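Local atomic coordinates of putative cytochrome P450 120 (Synechocystis sp., PDB entry 2VE3), a protein that binds heme and retinoic acid and probably acts as a cytochrome P450 monooxygenase. Residues F396-L399 with E400-L403. Numbering follows the deposited sequence.
Sequences FARL and EMKL. With HEM (protoporphyrin IX containing Fe), chain C.
M401 folds back over A397, one helical turn earlier, so that its CE lies 3.9 Å from the A397 CB. The chain leaves CA with CG beside the backbone N and then bends at its last torsion (chi3 -83°), which returns the methyl along the helix toward the porphyrin, where CE comes 3.8 Å from HEM CBB. A397 suits its place by being small: its CB sits 3.6 Å from HEM CAB, and a larger side chain would be hard to fit between helix and vinyl group. Shortening M401 to an alanine would probably open a gap between A397, the vinyl group and L259, A262 and L263 of helix 241-272.

F396 and E400 run side by side, each with CG anti to the backbone N (chi1 -176° in F396). Their ring and carboxylate planes stand nearly perpendicular, at 85°; the extended glutamate chain carries its carboxylate alongside the ring, E400 OE1 lying 3.5 Å from F396 CE2. The flat ring fits between that chain and a porphyrin methyl, with F396 CD2 3.5 Å from HEM CMC. Regular i to i+4 bonds hold the turns, such as M401 N to A397 O at 3.0 Å. K402 NZ bonds to the L298 carbonyl oxygen and forms a salt bridge with D305, a reach its long chain suits. This is the P450 L helix, which follows C391, probably the axial iron ligand, and packs against the heme.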
ATOM      1  N   PHE A 396      -4.642  -4.686   9.265  1.00 19.30           N
ATOM      2  CA  PHE A 396      -4.023  -5.860   8.668  1.00 19.07           C
ATOM      3  C   PHE A 396      -2.546  -5.607   8.341  1.00 18.69           C
ATOM      4  O   PHE A 396      -1.701  -6.450   8.632  1.00 18.49           O
ATOM      5  CB  PHE A 396      -4.746  -6.313   7.400  1.00 18.93           C
ATOM      6  CG  PHE A 396      -4.186  -7.581   6.822  1.00 19.41           C
ATOM      7  CD1 PHE A 396      -4.651  -8.821   7.257  1.00 19.26           C
ATOM      8  CD2 PHE A 396      -3.143  -7.541   5.904  1.00 17.85           C
ATOM      9  CE1 PHE A 396      -4.121 -10.007   6.740  1.00 20.97           C
ATOM     10  CE2 PHE A 396      -2.600  -8.718   5.378  1.00 20.09           C
ATOM     11  CZ  PHE A 396      -3.086  -9.960   5.799  1.00 19.95           C
ATOM     12  N   ALA A 397      -2.262  -4.466   7.700  1.00 18.60           N
ATOM     13  CA  ALA A 397      -0.899  -4.048   7.381  1.00 18.84           C
ATOM     14  C   ALA A 397      -0.033  -3.949   8.634  1.00 18.96           C
ATOM     15  O   ALA A 397       1.092  -4.462   8.639  1.00 18.07           O
ATOM     16  CB  ALA A 397      -0.907  -2.724   6.667  1.00 18.69           C
ATOM     17  N   ARG A 398      -0.553  -3.272   9.676  1.00 19.10           N
ATOM     18  CA  ARG A 398       0.215  -3.017  10.909  1.00 19.32           C
ATOM     19  C   ARG A 398       0.481  -4.295  11.664  1.00 19.86           C
ATOM     20  O   ARG A 398       1.577  -4.469  12.209  1.00 20.07           O
ATOM     21  CB  ARG A 398      -0.474  -2.005  11.835  1.00 19.31           C
ATOM     22  CG  ARG A 398      -0.232  -0.570  11.440  1.00 18.10           C
ATOM     23  CD  ARG A 398      -1.144   0.388  12.197  1.00 18.71           C
ATOM     24  NE  ARG A 398      -0.727   1.764  11.966  1.00 20.47           N
ATOM     25  CZ  ARG A 398      -1.538   2.811  11.900  1.00 22.35           C
ATOM     26  NH1 ARG A 398      -2.853   2.661  12.037  1.00 23.79           N
ATOM     27  NH2 ARG A 398      -1.028   4.019  11.683  1.00 23.37           N
ATOM     28  N   LEU A 399      -0.532  -5.176  11.695  1.00 20.17           N
ATOM     29  CA  LEU A 399      -0.383  -6.528  12.221  1.00 20.09           C
ATOM     30  C   LEU A 399       0.785  -7.282  11.577  1.00 19.90           C
ATOM     31  O   LEU A 399       1.663  -7.774  12.287  1.00 19.74           O
ATOM     32  CB  LEU A 399      -1.669  -7.345  12.020  1.00 20.51           C
ATOM     33  CG  LEU A 399      -1.619  -8.782  12.546  1.00 21.32           C
ATOM     34  CD1 LEU A 399      -1.660  -8.782  14.062  1.00 24.12           C
ATOM     35  CD2 LEU A 399      -2.775  -9.597  11.993  1.00 23.60           C
ATOM     36  N   GLU A 400       0.791  -7.358  10.244  1.00 19.26           N
ATOM     37  CA  GLU A 400       1.816  -8.125   9.534  1.00 19.73           C
ATOM     38  C   GLU A 400       3.208  -7.502   9.680  1.00 19.31           C
ATOM     39  O   GLU A 400       4.191  -8.217   9.793  1.00 19.75           O
ATOM     40  CB  GLU A 400       1.460  -8.307   8.049  1.00 19.58           C
ATOM     41  CG  GLU A 400       2.348  -9.332   7.341  1.00 20.54           C
ATOM     42  CD  GLU A 400       1.954  -9.647   5.908  1.00 20.91           C
ATOM     43  OE1 GLU A 400       0.756  -9.532   5.540  1.00 24.90           O
ATOM     44  OE2 GLU A 400       2.863 -10.050   5.145  1.00 22.95           O
ATOM     45  N   MET A 401       3.278  -6.177   9.678  1.00 19.82           N
ATOM     46  CA  MET A 401       4.535  -5.466   9.890  1.00 19.91           C
ATOM     47  C   MET A 401       5.083  -5.751  11.293  1.00 20.67           C
ATOM     48  O   MET A 401       6.275  -6.015  11.469  1.00 20.91           O
ATOM     49  CB  MET A 401       4.326  -3.966   9.688  1.00 19.72           C
ATOM     50  CG  MET A 401       4.157  -3.536   8.236  1.00 18.85           C
ATOM     51  SD  MET A 401       4.064  -1.747   8.033  1.00 20.64           S
ATOM     52  CE  MET A 401       2.332  -1.441   8.393  1.00 22.04           C
ATOM     53  N   LYS A 402       4.204  -5.714  12.293  1.00 21.26           N
ATOM     54  CA  LYS A 402       4.627  -5.896  13.685  1.00 21.35           C
ATOM     55  C   LYS A 402       5.078  -7.322  13.947  1.00 21.24           C
ATOM     56  O   LYS A 402       6.149  -7.532  14.477  1.00 21.43           O
ATOM     57  CB  LYS A 402       3.521  -5.491  14.653  1.00 21.34           C
ATOM     58  CG  LYS A 402       4.023  -4.680  15.822  1.00 22.86           C
ATOM     59  CD  LYS A 402       3.034  -4.634  16.970  1.00 23.33           C
ATOM     60  CE  LYS A 402       2.026  -3.522  16.816  1.00 24.59           C
ATOM     61  NZ  LYS A 402       1.622  -2.973  18.156  1.00 23.06           N
ATOM     62  N   LEU A 403       4.273  -8.304  13.554  1.00 21.78           N
ATOM     63  CA  LEU A 403       4.679  -9.715  13.667  1.00 21.79           C
ATOM     64  C   LEU A 403       6.007 -10.006  12.972  1.00 21.45           C
ATOM     65  O   LEU A 403       6.882 -10.616  13.573  1.00 21.58           O
ATOM     66  CB  LEU A 403       3.579 -10.652  13.148  1.00 21.82           C
ATOM     67  CG  LEU A 403       3.615 -12.183  13.307  1.00 22.20           C
ATOM     68  CD1 LEU A 403       4.170 -12.681  14.637  1.00 22.70           C
ATOM     69  CD2 LEU A 403       2.220 -12.719  13.127  1.00 21.78           C
TER
HETATM   70  CHA HEM C1444      -6.826   2.648   0.379  1.00 15.28           C
HETATM   71  CHB HEM C1444      -2.153   2.881   1.700  1.00 15.04           C
HETATM   72  CHC HEM C1444      -2.267  -1.805   3.005  1.00 14.33           C
HETATM   73  CHD HEM C1444      -6.718  -2.202   1.190  1.00 15.48           C
HETATM   74  C1A HEM C1444      -5.556   3.152   0.632  1.00 15.75           C
HETATM   75  C2A HEM C1444      -5.089   4.511   0.430  1.00 16.53           C
HETATM   76  C3A HEM C1444      -3.799   4.566   0.816  1.00 15.64           C
HETATM   77  C4A HEM C1444      -3.408   3.246   1.244  1.00 14.57           C
HETATM   78  CMA HEM C1444      -2.855   5.783   0.793  1.00 12.91           C
HETATM   79  CAA HEM C1444      -5.957   5.687  -0.078  1.00 17.66           C
HETATM   80  CBA HEM C1444      -5.873   5.874  -1.590  1.00 22.28           C
HETATM   81  CGA HEM C1444      -6.891   6.929  -1.970  1.00 23.09           C
HETATM   82  O1A HEM C1444      -6.726   8.096  -1.509  1.00 24.72           O
HETATM   83  O2A HEM C1444      -7.854   6.606  -2.727  1.00 20.81           O
HETATM   84  C1B HEM C1444      -1.789   1.647   2.207  1.00 12.51           C
HETATM   85  C2B HEM C1444      -0.528   1.313   2.852  1.00 12.92           C
HETATM   86  C3B HEM C1444      -0.564   0.016   3.221  1.00 12.23           C
HETATM   87  C4B HEM C1444      -1.844  -0.503   2.812  1.00 13.05           C
HETATM   88  CMB HEM C1444       0.628   2.314   3.070  1.00 10.82           C
HETATM   89  CAB HEM C1444       0.530  -0.850   3.926  1.00 15.23           C
HETATM   90  CBB HEM C1444       1.366  -0.370   4.860  1.00 16.01           C
HETATM   91  C1C HEM C1444      -3.495  -2.330   2.680  1.00 13.00           C
HETATM   92  C2C HEM C1444      -3.964  -3.670   2.971  1.00 13.34           C
HETATM   93  C3C HEM C1444      -5.201  -3.788   2.471  1.00 14.01           C
HETATM   94  C4C HEM C1444      -5.539  -2.517   1.830  1.00 14.88           C
HETATM   95  CMC HEM C1444      -3.166  -4.742   3.764  1.00 12.86           C
HETATM   96  CAC HEM C1444      -6.142  -5.024   2.563  1.00 15.51           C
HETATM   97  CBC HEM C1444      -5.963  -6.148   1.861  1.00 17.19           C
HETATM   98  C1D HEM C1444      -7.120  -0.965   0.727  1.00 14.67           C
HETATM   99  C2D HEM C1444      -8.315  -0.741  -0.041  1.00 16.13           C
HETATM  100  C3D HEM C1444      -8.356   0.768  -0.306  1.00 14.38           C
HETATM  101  C4D HEM C1444      -7.186   1.310   0.358  1.00 15.82           C
HETATM  102  CMD HEM C1444      -9.334  -1.814  -0.505  1.00 16.86           C
HETATM  103  CAD HEM C1444      -9.421   1.567  -1.091  1.00 15.12           C
HETATM  104  CBD HEM C1444     -10.281   2.327  -0.083  1.00 14.58           C
HETATM  105  CGD HEM C1444     -11.366   3.103  -0.790  1.00 17.76           C
HETATM  106  O1D HEM C1444     -12.295   3.565  -0.081  1.00 18.96           O
HETATM  107  O2D HEM C1444     -11.329   3.269  -2.046  1.00 19.97           O
HETATM  108  NA  HEM C1444      -4.507   2.415   1.126  1.00 14.51           N
HETATM  109  NB  HEM C1444      -2.564   0.508   2.184  1.00 13.52           N
HETATM  110  NC  HEM C1444      -4.473  -1.651   1.973  1.00 14.17           N
HETATM  111  ND  HEM C1444      -6.486   0.259   0.958  1.00 15.52           N
HETATM  112 FE   HEM C1444      -4.579   0.420   1.846  1.00 15.89          FE